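IPT/TIG domain-containing protein (Bacteroides thetaiotaomicron, PDB 3TC9) is of unknown enzymatic activity but probably serves as an auxiliary nutrient-binding protein, joining an immunoglobulin-like IPT/TIG domain to a six-bladed beta-propeller. Local coordinates at residues G135-S143 with L152-P160; S176-I184 with M193-N201. One frame throughout, in Å; residues are numbered along the deposited sequence.

Contact 1: G135-S143 with L152-P160. With PO4 (phosphate ion), chain Q; EDO (1,2-ethanediol), chain U.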
ATOM      1  N   GLY B 135      30.008  -6.505  16.520  1.00 41.02           N
ATOM      2  CA  GLY B 135      28.712  -6.993  16.971  1.00 38.24           C
ATOM      3  C   GLY B 135      28.080  -5.977  17.890  1.00 40.67           C
ATOM      4  O   GLY B 135      28.768  -5.103  18.423  1.00 40.58           O
ATOM      5  N   PHE B 136      26.769  -6.054  18.051  1.00 38.29           N
ATOM      6  CA  PHE B 136      26.010  -5.129  18.902  1.00 38.62           C
ATOM      7  C   PHE B 136      25.864  -5.746  20.278  1.00 44.08           C
ATOM      8  O   PHE B 136      25.447  -6.893  20.378  1.00 42.42           O
ATOM      9  CB  PHE B 136      24.617  -4.837  18.275  1.00 39.01           C
ATOM     10  CG  PHE B 136      24.680  -4.096  16.964  1.00 39.10           C
ATOM     11  CD1 PHE B 136      24.925  -4.776  15.775  1.00 41.92           C
ATOM     12  CD2 PHE B 136      24.560  -2.709  16.925  1.00 41.01           C
ATOM     13  CE1 PHE B 136      25.025  -4.081  14.561  1.00 43.25           C
ATOM     14  CE2 PHE B 136      24.664  -2.012  15.714  1.00 43.48           C
ATOM     15  CZ  PHE B 136      24.869  -2.707  14.535  1.00 41.18           C
ATOM     16  N   GLY B 137      26.245  -5.013  21.323  1.00 42.92           N
ATOM     17  CA  GLY B 137      26.107  -5.501  22.691  1.00 42.47           C
ATOM     18  C   GLY B 137      24.643  -5.654  23.052  1.00 44.93           C
ATOM     19  O   GLY B 137      24.265  -6.602  23.755  1.00 45.30           O
ATOM     20  N   GLY B 138      23.832  -4.718  22.541  1.00 37.79           N
ATOM     21  CA  GLY B 138      22.397  -4.655  22.752  1.00 36.66           C
ATOM     22  C   GLY B 138      21.731  -3.646  21.836  1.00 42.69           C
ATOM     23  O   GLY B 138      22.324  -2.625  21.492  1.00 42.47           O
ATOM     24  N   ALA B 139      20.507  -3.963  21.394  1.00 40.31           N
ATOM     25  CA  ALA B 139      19.636  -3.108  20.579  1.00 40.03           C
ATOM     26  C   ALA B 139      18.219  -3.391  21.037  1.00 43.12           C
ATOM     27  O   ALA B 139      17.473  -4.128  20.382  1.00 42.59           O
ATOM     28  CB  ALA B 139      19.835  -3.378  19.092  1.00 40.06           C
ATOM     29  N   VAL B 140      17.890  -2.871  22.243  1.00 38.46           N
ATOM     30  CA  VAL B 140      16.617  -3.128  22.943  1.00 36.56           C
ATOM     31  C   VAL B 140      15.491  -2.217  22.444  1.00 41.37           C
ATOM     32  O   VAL B 140      14.317  -2.528  22.643  1.00 40.51           O
ATOM     33  CB  VAL B 140      16.761  -3.055  24.486  1.00 39.07           C
ATOM     34  CG1 VAL B 140      17.867  -3.984  24.976  1.00 37.67           C
ATOM     35  CG2 VAL B 140      16.975  -1.619  25.000  1.00 39.57           C
ATOM     36  N   TRP B 141      15.850  -1.102  21.796  1.00 38.66           N
ATOM     37  CA  TRP B 141      14.865  -0.151  21.304  1.00 38.23           C
ATOM     38  C   TRP B 141      15.425   0.492  20.076  1.00 40.36           C
ATOM     39  O   TRP B 141      16.568   0.943  20.098  1.00 39.53           O
ATOM     40  CB  TRP B 141      14.511   0.890  22.388  1.00 37.79           C
ATOM     41  CG  TRP B 141      13.169   1.512  22.205  1.00 39.05           C
ATOM     42  CD1 TRP B 141      12.878   2.659  21.526  1.00 42.23           C
ATOM     43  CD2 TRP B 141      11.914   1.002  22.698  1.00 38.68           C
ATOM     44  NE1 TRP B 141      11.521   2.912  21.587  1.00 41.25           N
ATOM     45  CE2 TRP B 141      10.914   1.924  22.320  1.00 41.92           C
ATOM     46  CE3 TRP B 141      11.554  -0.104  23.498  1.00 39.69           C
ATOM     47  CZ2 TRP B 141       9.572   1.744  22.658  1.00 41.05           C
ATOM     48  CZ3 TRP B 141      10.224  -0.276  23.842  1.00 40.54           C
ATOM     49  CH2 TRP B 141       9.248   0.642  23.425  1.00 41.18           C
ATOM     50  N   LEU B 142      14.668   0.431  18.972  1.00 35.80           N
ATOM     51  CA  LEU B 142      15.091   0.980  17.685  1.00 35.67           C
ATOM     52  C   LEU B 142      14.169   2.141  17.322  1.00 39.24           C
ATOM     53  O   LEU B 142      12.951   2.016  17.485  1.00 36.74           O
ATOM     54  CB  LEU B 142      15.075  -0.117  16.600  1.00 34.82           C
ATOM     55  CG  LEU B 142      16.178  -1.171  16.696  1.00 39.00           C
ATOM     56  CD1 LEU B 142      15.823  -2.430  15.920  1.00 36.74           C
ATOM     57  CD2 LEU B 142      17.467  -0.646  16.134  1.00 44.86           C
ATOM     58  N   SER B 143      14.749   3.288  16.882  1.00 36.71           N
ATOM     59  CA  SER B 143      13.974   4.491  16.555  1.00 36.56           C
ATOM     60  C   SER B 143      14.658   5.332  15.489  1.00 41.73           C
ATOM     61  O   SER B 143      15.818   5.742  15.653  1.00 42.21           O
ATOM     62  CB  SER B 143      13.753   5.331  17.809  1.00 37.46           C
ATOM     63  OG  SER B 143      13.094   6.549  17.518  1.00 44.85           O
ATOM     64  N   LEU B 152      19.083   5.762  11.953  1.00 40.89           N
ATOM     65  CA  LEU B 152      18.382   4.818  12.813  1.00 39.24           C
ATOM     66  C   LEU B 152      19.137   4.724  14.143  1.00 44.77           C
ATOM     67  O   LEU B 152      20.281   4.269  14.179  1.00 44.90           O
ATOM     68  CB  LEU B 152      18.253   3.441  12.119  1.00 37.86           C
ATOM     69  CG  LEU B 152      17.639   2.282  12.955  1.00 39.54           C
ATOM     70  CD1 LEU B 152      16.218   2.622  13.425  1.00 38.62           C
ATOM     71  CD2 LEU B 152      17.671   1.001  12.168  1.00 38.59           C
ATOM     72  N   TYR B 153      18.501   5.165  15.229  1.00 41.99           N
ATOM     73  CA  TYR B 153      19.111   5.116  16.557  1.00 41.77           C
ATOM     74  C   TYR B 153      18.677   3.868  17.302  1.00 43.70           C
ATOM     75  O   TYR B 153      17.574   3.339  17.071  1.00 41.52           O
ATOM     76  CB  TYR B 153      18.764   6.378  17.371  1.00 43.78           C
ATOM     77  CG  TYR B 153      19.446   7.619  16.841  1.00 45.83           C
ATOM     78  CD1 TYR B 153      20.728   7.962  17.257  1.00 47.74           C
ATOM     79  CD2 TYR B 153      18.830   8.425  15.888  1.00 47.39           C
ATOM     80  CE1 TYR B 153      21.380   9.081  16.744  1.00 49.07           C
ATOM     81  CE2 TYR B 153      19.460   9.561  15.388  1.00 50.02           C
ATOM     82  CZ  TYR B 153      20.733   9.893  15.829  1.00 56.10           C
ATOM     83  OH  TYR B 153      21.366  11.007  15.340  1.00 56.99           O
ATOM     84  N   LEU B 154      19.543   3.408  18.210  1.00 40.34           N
ATOM     85  CA  LEU B 154      19.293   2.243  19.056  1.00 39.42           C
ATOM     86  C   LEU B 154      19.860   2.492  20.453  1.00 45.15           C
ATOM     87  O   LEU B 154      20.863   3.193  20.588  1.00 46.96           O
ATOM     88  CB  LEU B 154      19.864   0.934  18.438  1.00 38.74           C
ATOM     89  CG  LEU B 154      21.411   0.764  18.304  1.00 45.14           C
ATOM     90  CD1 LEU B 154      22.045   0.162  19.585  1.00 44.77           C
ATOM     91  CD2 LEU B 154      21.750  -0.178  17.175  1.00 47.61           C
ATOM     92  N   VAL B 155      19.242   1.898  21.483  1.00 39.83           N
ATOM     93  CA  VAL B 155      19.715   1.933  22.865  1.00 40.24           C
ATOM     94  C   VAL B 155      19.946   0.478  23.241  1.00 43.96           C
ATOM     95  O   VAL B 155      19.268  -0.389  22.709  1.00 41.10           O
ATOM     96  CB  VAL B 155      18.815   2.706  23.872  1.00 44.21           C
ATOM     97  CG1 VAL B 155      18.842   4.204  23.592  1.00 45.05           C
ATOM     98  CG2 VAL B 155      17.385   2.172  23.909  1.00 42.65           C
ATOM     99  N   GLY B 156      20.914   0.216  24.110  1.00 43.52           N
ATOM    100  CA  GLY B 156      21.298  -1.150  24.431  1.00 43.35           C
ATOM    101  C   GLY B 156      21.443  -1.509  25.883  1.00 50.22           C
ATOM    102  O   GLY B 156      22.327  -2.302  26.214  1.00 52.17           O
ATOM    103  N   GLU B 157      20.544  -0.987  26.753  1.00 47.03           N
ATOM    104  CA  GLU B 157      20.541  -1.203  28.209  1.00 47.50           C
ATOM    105  C   GLU B 157      21.872  -0.706  28.783  1.00 50.77           C
ATOM    106  O   GLU B 157      22.108   0.505  28.754  1.00 50.51           O
ATOM    107  CB  GLU B 157      20.226  -2.663  28.600  1.00 48.74           C
ATOM    108  CG  GLU B 157      18.733  -2.957  28.660  1.00 64.80           C
ATOM    109  CD  GLU B 157      18.287  -4.406  28.762  1.00 96.96           C
ATOM    110  OE1 GLU B 157      19.147  -5.307  28.918  1.00 88.41           O
ATOM    111  OE2 GLU B 157      17.055  -4.636  28.694  1.00 96.06           O
ATOM    112  N   GLN B 158      22.756  -1.619  29.224  1.00 47.30           N
ATOM    113  CA  GLN B 158      24.062  -1.240  29.752  1.00 49.11           C
ATOM    114  C   GLN B 158      25.029  -0.836  28.618  1.00 55.18           C
ATOM    115  O   GLN B 158      25.995  -0.122  28.880  1.00 56.09           O
ATOM    116  CB  GLN B 158      24.665  -2.362  30.630  1.00 50.57           C
ATOM    117  CG  GLN B 158      25.150  -3.611  29.886  1.00 49.21           C
ATOM    118  CD  GLN B 158      24.144  -4.733  29.850  1.00 61.57           C
ATOM    119  OE1 GLN B 158      22.923  -4.541  29.798  1.00 53.68           O
ATOM    120  NE2 GLN B 158      24.648  -5.941  29.814  1.00 60.74           N
ATOM    121  N   HIS B 159      24.751  -1.286  27.365  1.00 50.95           N
ATOM    122  CA  HIS B 159      25.590  -1.028  26.201  1.00 50.18           C
ATOM    123  C   HIS B 159      25.308   0.365  25.627  1.00 53.33           C
ATOM    124  O   HIS B 159      24.265   0.930  25.946  1.00 53.66           O
ATOM    125  CB  HIS B 159      25.401  -2.135  25.159  1.00 49.40           C
ATOM    126  CG  HIS B 159      25.752  -3.485  25.685  1.00 52.31           C
ATOM    127  ND1 HIS B 159      27.068  -3.889  25.818  1.00 54.68           N
ATOM    128  CD2 HIS B 159      24.945  -4.472  26.134  1.00 53.07           C
ATOM    129  CE1 HIS B 159      27.019  -5.110  26.323  1.00 53.56           C
ATOM    130  NE2 HIS B 159      25.764  -5.503  26.528  1.00 52.98           N
ATOM    131  N   PRO B 160      26.222   0.955  24.818  1.00 50.02           N
ATOM    132  CA  PRO B 160      25.997   2.330  24.350  1.00 50.36           C
ATOM    133  C   PRO B 160      24.821   2.558  23.401  1.00 53.90           C
ATOM    134  O   PRO B 160      24.328   1.640  22.744  1.00 51.74           O
ATOM    135  CB  PRO B 160      27.295   2.657  23.601  1.00 52.66           C
ATOM    136  CG  PRO B 160      28.288   1.674  24.060  1.00 57.27           C
ATOM    137  CD  PRO B 160      27.525   0.445  24.341  1.00 52.01           C
TER
HETATM  138  P   PO4 Q 480      24.898  -9.006  27.816  1.00 62.32           P
HETATM  139  O1  PO4 Q 480      24.562 -10.427  27.228  1.00 68.33           O
HETATM  140  O2  PO4 Q 480      24.049  -8.782  29.126  1.00 69.05           O
HETATM  141  O3  PO4 Q 480      24.588  -7.896  26.770  1.00 67.81           O
HETATM  142  O4  PO4 Q 480      26.423  -8.842  28.168  1.00 69.53           O
HETATM  143  C1  EDO U 494      13.300  -2.642  26.646  1.00 58.26           C
HETATM  144  O1  EDO U 494      13.148  -1.229  26.639  1.00 59.26           O
HETATM  145  C2  EDO U 494      12.363  -3.182  25.578  1.00 58.32           C
HETATM  146  O2  EDO U 494      13.110  -3.869  24.570  1.00 57.03           O
HETATM  147  O   HOH W   1      24.550  -1.284  21.985  1.00 45.90           O

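Contact 2: S176-I184 with M193-N201. With EDO (1,2-ethanediol), chain U.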
ATOM      1  N   SER B 176      27.692   6.824  25.830  1.00 55.54           N
ATOM      2  CA  SER B 176      28.046   5.669  26.663  1.00 55.06           C
ATOM      3  C   SER B 176      27.980   6.027  28.154  1.00 60.08           C
ATOM      4  O   SER B 176      28.027   7.205  28.502  1.00 61.24           O
ATOM      5  CB  SER B 176      29.460   5.189  26.335  1.00 59.27           C
ATOM      6  OG  SER B 176      29.702   5.087  24.943  1.00 66.77           O
ATOM      7  N   GLY B 177      27.882   5.019  29.018  1.00 56.08           N
ATOM      8  CA  GLY B 177      27.904   5.237  30.460  1.00 57.24           C
ATOM      9  C   GLY B 177      26.661   5.006  31.285  1.00 59.21           C
ATOM     10  O   GLY B 177      26.798   4.760  32.484  1.00 58.91           O
ATOM     11  N   LEU B 178      25.459   5.131  30.697  1.00 54.48           N
ATOM     12  CA  LEU B 178      24.211   4.920  31.446  1.00 54.39           C
ATOM     13  C   LEU B 178      24.013   3.424  31.708  1.00 59.10           C
ATOM     14  O   LEU B 178      24.241   2.597  30.819  1.00 58.19           O
ATOM     15  CB  LEU B 178      22.994   5.525  30.734  1.00 53.55           C
ATOM     16  CG  LEU B 178      23.000   7.040  30.528  1.00 58.66           C
ATOM     17  CD1 LEU B 178      21.896   7.457  29.554  1.00 58.19           C
ATOM     18  CD2 LEU B 178      22.861   7.780  31.849  1.00 60.80           C
ATOM     19  N   SER B 179      23.619   3.099  32.946  1.00 56.17           N
ATOM     20  CA  SER B 179      23.473   1.746  33.496  1.00 55.06           C
ATOM     21  C   SER B 179      22.446   0.851  32.803  1.00 57.20           C
ATOM     22  O   SER B 179      22.730  -0.342  32.651  1.00 54.91           O
ATOM     23  CB  SER B 179      23.132   1.812  34.980  1.00 57.31           C
ATOM     24  OG  SER B 179      21.908   2.489  35.201  1.00 61.23           O
ATOM     25  N   LYS B 180      21.233   1.376  32.471  1.00 53.53           N
ATOM     26  CA  LYS B 180      20.189   0.545  31.853  1.00 50.75           C
ATOM     27  C   LYS B 180      19.202   1.389  31.013  1.00 52.28           C
ATOM     28  O   LYS B 180      18.083   1.655  31.453  1.00 50.99           O
ATOM     29  CB  LYS B 180      19.450  -0.260  32.937  1.00 51.45           C
ATOM     30  CG  LYS B 180      18.704  -1.490  32.432  1.00 49.27           C
ATOM     31  CD  LYS B 180      17.938  -2.129  33.590  1.00 61.91           C
ATOM     32  CE  LYS B 180      17.235  -3.401  33.207  1.00 76.34           C
ATOM     33  NZ  LYS B 180      16.156  -3.746  34.174  1.00 89.70           N
ATOM     34  N   VAL B 181      19.617   1.778  29.789  1.00 47.45           N
ATOM     35  CA  VAL B 181      18.792   2.574  28.878  1.00 46.47           C
ATOM     36  C   VAL B 181      17.691   1.689  28.237  1.00 49.69           C
ATOM     37  O   VAL B 181      17.996   0.702  27.573  1.00 48.67           O
ATOM     38  CB  VAL B 181      19.609   3.311  27.818  1.00 49.49           C
ATOM     39  CG1 VAL B 181      18.760   4.393  27.172  1.00 49.16           C
ATOM     40  CG2 VAL B 181      20.875   3.902  28.424  1.00 50.21           C
ATOM     41  N   ARG B 182      16.421   2.087  28.411  1.00 45.04           N
ATOM     42  CA  ARG B 182      15.275   1.291  28.001  1.00 43.38           C
ATOM     43  C   ARG B 182      14.609   1.726  26.709  1.00 47.21           C
ATOM     44  O   ARG B 182      14.235   0.875  25.908  1.00 45.36           O
ATOM     45  CB  ARG B 182      14.217   1.298  29.128  1.00 42.36           C
ATOM     46  CG  ARG B 182      14.688   0.704  30.460  1.00 45.14           C
ATOM     47  CD  ARG B 182      15.141  -0.749  30.336  1.00 51.74           C
ATOM     48  NE  ARG B 182      14.084  -1.605  29.801  1.00 58.08           N
ATOM     49  CZ  ARG B 182      13.245  -2.319  30.548  1.00 70.18           C
ATOM     50  NH1 ARG B 182      13.354  -2.318  31.872  1.00 56.31           N
ATOM     51  NH2 ARG B 182      12.314  -3.066  29.977  1.00 50.60           N
ATOM     52  N   THR B 183      14.380   3.028  26.536  1.00 46.29           N
ATOM     53  CA  THR B 183      13.664   3.538  25.377  1.00 45.33           C
ATOM     54  C   THR B 183      14.275   4.807  24.834  1.00 48.41           C
ATOM     55  O   THR B 183      15.125   5.429  25.472  1.00 48.57           O
ATOM     56  CB  THR B 183      12.140   3.810  25.711  1.00 52.31           C
ATOM     57  OG1 THR B 183      11.994   4.804  26.732  1.00 52.04           O
ATOM     58  CG2 THR B 183      11.341   2.551  26.053  1.00 46.19           C
ATOM     59  N   ILE B 184      13.783   5.169  23.626  1.00 44.87           N
ATOM     60  CA  ILE B 184      14.033   6.368  22.836  1.00 44.93           C
ATOM     61  C   ILE B 184      12.715   6.903  22.371  1.00 49.48           C
ATOM     62  O   ILE B 184      11.913   6.161  21.778  1.00 47.88           O
ATOM     63  CB  ILE B 184      14.939   6.157  21.575  1.00 47.25           C
ATOM     64  CG1 ILE B 184      16.127   5.255  21.798  1.00 47.03           C
ATOM     65  CG2 ILE B 184      15.309   7.493  20.868  1.00 48.26           C
ATOM     66  CD1 ILE B 184      16.359   4.331  20.632  1.00 53.69           C
HETATM   67  N   MSE B 193      16.070  14.306  21.640  1.00 58.62           N
HETATM   68  CA  MSE B 193      15.868  12.879  21.791  1.00 57.08           C
HETATM   69  C   MSE B 193      15.781  12.570  23.296  1.00 61.12           C
HETATM   70  O   MSE B 193      16.674  12.939  24.062  1.00 62.85           O
HETATM   71  CB  MSE B 193      17.012  12.126  21.090  1.00 58.80           C
HETATM   72  CG  MSE B 193      17.171  10.691  21.525  1.00 64.71           C
HETATM   73 SE   MSE B 193      18.266   9.695  20.304  0.75 72.04          SE
HETATM   74  CE  MSE B 193      19.908  10.421  20.688  1.00 70.35           C
ATOM     75  N   ILE B 194      14.705  11.911  23.711  1.00 55.59           N
ATOM     76  CA  ILE B 194      14.507  11.538  25.108  1.00 55.75           C
ATOM     77  C   ILE B 194      15.019  10.115  25.322  1.00 59.98           C
ATOM     78  O   ILE B 194      14.517   9.185  24.688  1.00 58.84           O
ATOM     79  CB  ILE B 194      13.037  11.668  25.584  1.00 58.14           C
ATOM     80  CG1 ILE B 194      12.235  12.864  24.958  1.00 58.39           C
ATOM     81  CG2 ILE B 194      12.913  11.498  27.109  1.00 59.37           C
ATOM     82  CD1 ILE B 194      12.497  14.192  25.448  1.00 60.59           C
ATOM     83  N   ILE B 195      15.987   9.958  26.233  1.00 56.38           N
ATOM     84  CA  ILE B 195      16.612   8.682  26.592  1.00 55.12           C
ATOM     85  C   ILE B 195      16.186   8.355  28.029  1.00 54.21           C
ATOM     86  O   ILE B 195      16.369   9.175  28.928  1.00 53.46           O
ATOM     87  CB  ILE B 195      18.159   8.815  26.401  1.00 59.95           C
ATOM     88  CG1 ILE B 195      18.550   8.954  24.908  1.00 60.96           C
ATOM     89  CG2 ILE B 195      18.967   7.731  27.095  1.00 61.60           C
ATOM     90  CD1 ILE B 195      18.029   7.886  23.944  1.00 70.39           C
ATOM     91  N   THR B 196      15.586   7.176  28.226  1.00 46.55           N
ATOM     92  CA  THR B 196      15.063   6.725  29.518  1.00 45.94           C
ATOM     93  C   THR B 196      15.991   5.690  30.175  1.00 49.76           C
ATOM     94  O   THR B 196      16.320   4.672  29.548  1.00 48.63           O
ATOM     95  CB  THR B 196      13.654   6.174  29.335  1.00 50.67           C
ATOM     96  OG1 THR B 196      12.847   7.214  28.784  1.00 50.36           O
ATOM     97  CG2 THR B 196      13.042   5.708  30.629  1.00 51.39           C
ATOM     98  N   ASN B 197      16.381   5.949  31.446  1.00 46.39           N
ATOM     99  CA  ASN B 197      17.272   5.103  32.235  1.00 47.32           C
ATOM    100  C   ASN B 197      16.526   4.404  33.385  1.00 54.00           C
ATOM    101  O   ASN B 197      15.818   5.044  34.165  1.00 53.97           O
ATOM    102  CB  ASN B 197      18.455   5.919  32.781  1.00 46.00           C
ATOM    103  CG  ASN B 197      19.667   5.093  33.099  1.00 59.99           C
ATOM    104  OD1 ASN B 197      20.108   4.233  32.319  1.00 55.45           O
ATOM    105  ND2 ASN B 197      20.251   5.347  34.244  1.00 54.09           N
ATOM    106  N   ASP B 198      16.680   3.076  33.468  1.00 52.26           N
ATOM    107  CA  ASP B 198      16.043   2.251  34.504  1.00 53.06           C
ATOM    108  C   ASP B 198      17.019   2.054  35.667  1.00 55.95           C
ATOM    109  O   ASP B 198      17.932   1.229  35.571  1.00 55.44           O
ATOM    110  CB  ASP B 198      15.590   0.888  33.904  1.00 54.17           C
ATOM    111  CG  ASP B 198      14.641   0.040  34.741  1.00 60.99           C
ATOM    112  OD1 ASP B 198      14.508   0.315  35.974  1.00 61.72           O
ATOM    113  OD2 ASP B 198      14.063  -0.930  34.183  1.00 62.53           O
ATOM    114  N   GLN B 199      16.844   2.831  36.750  1.00 52.39           N
ATOM    115  CA  GLN B 199      17.731   2.752  37.918  1.00 52.99           C
ATOM    116  C   GLN B 199      16.926   2.924  39.221  1.00 58.81           C
ATOM    117  O   GLN B 199      15.897   3.595  39.207  1.00 58.06           O
ATOM    118  CB  GLN B 199      18.902   3.751  37.789  1.00 54.61           C
ATOM    119  CG  GLN B 199      18.510   5.209  37.556  1.00 45.28           C
ATOM    120  CD  GLN B 199      18.138   5.877  38.845  1.00 64.17           C
ATOM    121  OE1 GLN B 199      18.708   5.589  39.900  1.00 64.60           O
ATOM    122  NE2 GLN B 199      17.152   6.756  38.804  1.00 54.01           N
ATOM    123  N   ASN B 200      17.382   2.295  40.331  1.00 58.54           N
ATOM    124  CA  ASN B 200      16.675   2.219  41.622  1.00 60.50           C
ATOM    125  C   ASN B 200      16.703   3.462  42.537  1.00 66.80           C
ATOM    126  O   ASN B 200      16.025   3.428  43.558  1.00 68.85           O
ATOM    127  CB  ASN B 200      17.172   1.016  42.447  1.00 64.29           C
ATOM    128  CG  ASN B 200      18.660   0.964  42.759  1.00 88.35           C
ATOM    129  OD1 ASN B 200      19.363   1.984  42.872  1.00 79.88           O
ATOM    130  ND2 ASN B 200      19.164  -0.256  42.914  1.00 78.63           N
ATOM    131  N   ASN B 201      17.461   4.523  42.213  1.00 63.47           N
ATOM    132  CA  ASN B 201      17.521   5.712  43.077  1.00 64.10           C
ATOM    133  C   ASN B 201      16.494   6.756  42.628  1.00 68.13           C
ATOM    134  O   ASN B 201      16.586   7.268  41.515  1.00 68.27           O
ATOM    135  CB  ASN B 201      18.933   6.297  43.089  1.00 64.27           C
ATOM    136  CG  ASN B 201      19.220   7.315  44.167  1.00 88.43           C
ATOM    137  OD1 ASN B 201      18.444   8.244  44.434  1.00 86.47           O
ATOM    138  ND2 ASN B 201      20.394   7.199  44.765  1.00 78.00           N
TER
HETATM  139  C1  EDO U 494      13.300  -2.642  26.646  1.00 58.26           C
HETATM  140  O1  EDO U 494      13.148  -1.229  26.639  1.00 59.26           O
HETATM  141  C2  EDO U 494      12.363  -3.182  25.578  1.00 58.32           C
HETATM  142  O2  EDO U 494      13.110  -3.869  24.570  1.00 57.03           O
HETATM  143  O   HOH W   2      12.627   7.269  26.173  1.00 44.72           O

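Contact 1: G135-S143 with L152-P160
Two neighbouring strands of one propeller blade, 141-145 and 151-156, meet here as an antiparallel beta hairpin, with Ser-143 and Tyr-153 as a hydrogen-bonded pair: Ser-143 N reaches Tyr-153 O at 2.8 Å, and the reverse bond from Tyr-153 N to Ser-143 O is equally short. Just ahead of the strand, Val-140 N bonds to Val-155 O (2.9 Å). Leu-154 carries one face. Its CG stands between the backbone N and the carbonyl carbon (chi1 67°), from where CD2 meets Phe-136 CE2 obliquely at 3.7 Å, while CB lies beside Leu-142 CD2. On the face of Trp-141 and Val-155, Val-155 CG2 presses on Trp-141 CB at 3.5 Å. The type II' turn from Gly-156 to His-159 then brings the imidazole flat over Gly-137, whose CA sits 3.5 Å from the centroid of the His-159 ring and 6° off its normal, a CH-pi contact. At the ring edge, His-159 NE2 donates to O3 of a phosphate ion (2.7 Å), probably from the crystallisation liquor, which Gln-158, Arg-418 and Arg-421 also bind. Leu-142 packs against Val-405 of strand 401-407, whereas Trp-141 and Val-155 lie against strand 181-186.

Contact 2: S176-I184 with M193-N201
Strands 181-184 and 193-197 run antiparallel, Arg-182 N bonding to Thr-196 O and Asp-198 N to Lys-180 O, both at 2.8 Å, and a beta bulge at Arg-182 shifts the pairing by one residue between Val-181 with Asn-197 and Ile-184 with Ile-195. Asp-198 OD2 gathers two cations: Arg-182 NH1 at 2.8 Å, through a bent, weak hydrogen bond within the salt bridge, and Lys-180 NZ at 3.5 Å. The Arg-182 chain folds back at chi2 (-59°) and chi3 (-58°), bringing its guanidinium within 20° of the carboxylate plane; Glu-272 and Asn-229 extend the network. With an alanine for Arg-182, Asp-198 would probably keep the longer Lys-180 bridge as its charge partner, beside Asn-229, and Glu-272 would lose this mate. Asn-197 OD1 accepts from Lys-180 N at 3.1 Å, tying the loop before the strand to the hairpin. On the face of Val-181 and Ile-195, Val-181 CG1 is tight against Ile-195 CG2 (3.3 Å). On the opposite face a water links Thr-183 OG1 and Thr-196 OG1; the first also bonds to Ala-231 N, the second to Asn-207. Strand 205-211 flanks 192-197, Tyr-208 touching Leu-178 and Asn-197, while Val-155 of strand 151-156 packs on Val-181 and Ile-195.

Both contacts are largely buried hairpins, one in each of two adjoining sheets of the propeller, and they follow one another along the chain. Contact 1 is the more enclosed: 12 of its 15 touching residues are buried and none exposed, against 9 of 14 with one exposed in contact 2. They meet directly: Val-155 CG1 packs on Ile-184 CG1 at 3.4 Å, and a probable hydrogen bond joins Val-181 N to Glu-157 O. An ethanediol, probably from the crystallisation liquor, bonds to Val-140 O and lies close to Arg-182 O. The chemistry diverges at the loop ends: Lys-180, Arg-182 and Asp-198 pair across contact 2, whereas Glu-157 of contact 1 pairs outside it with Arg-418.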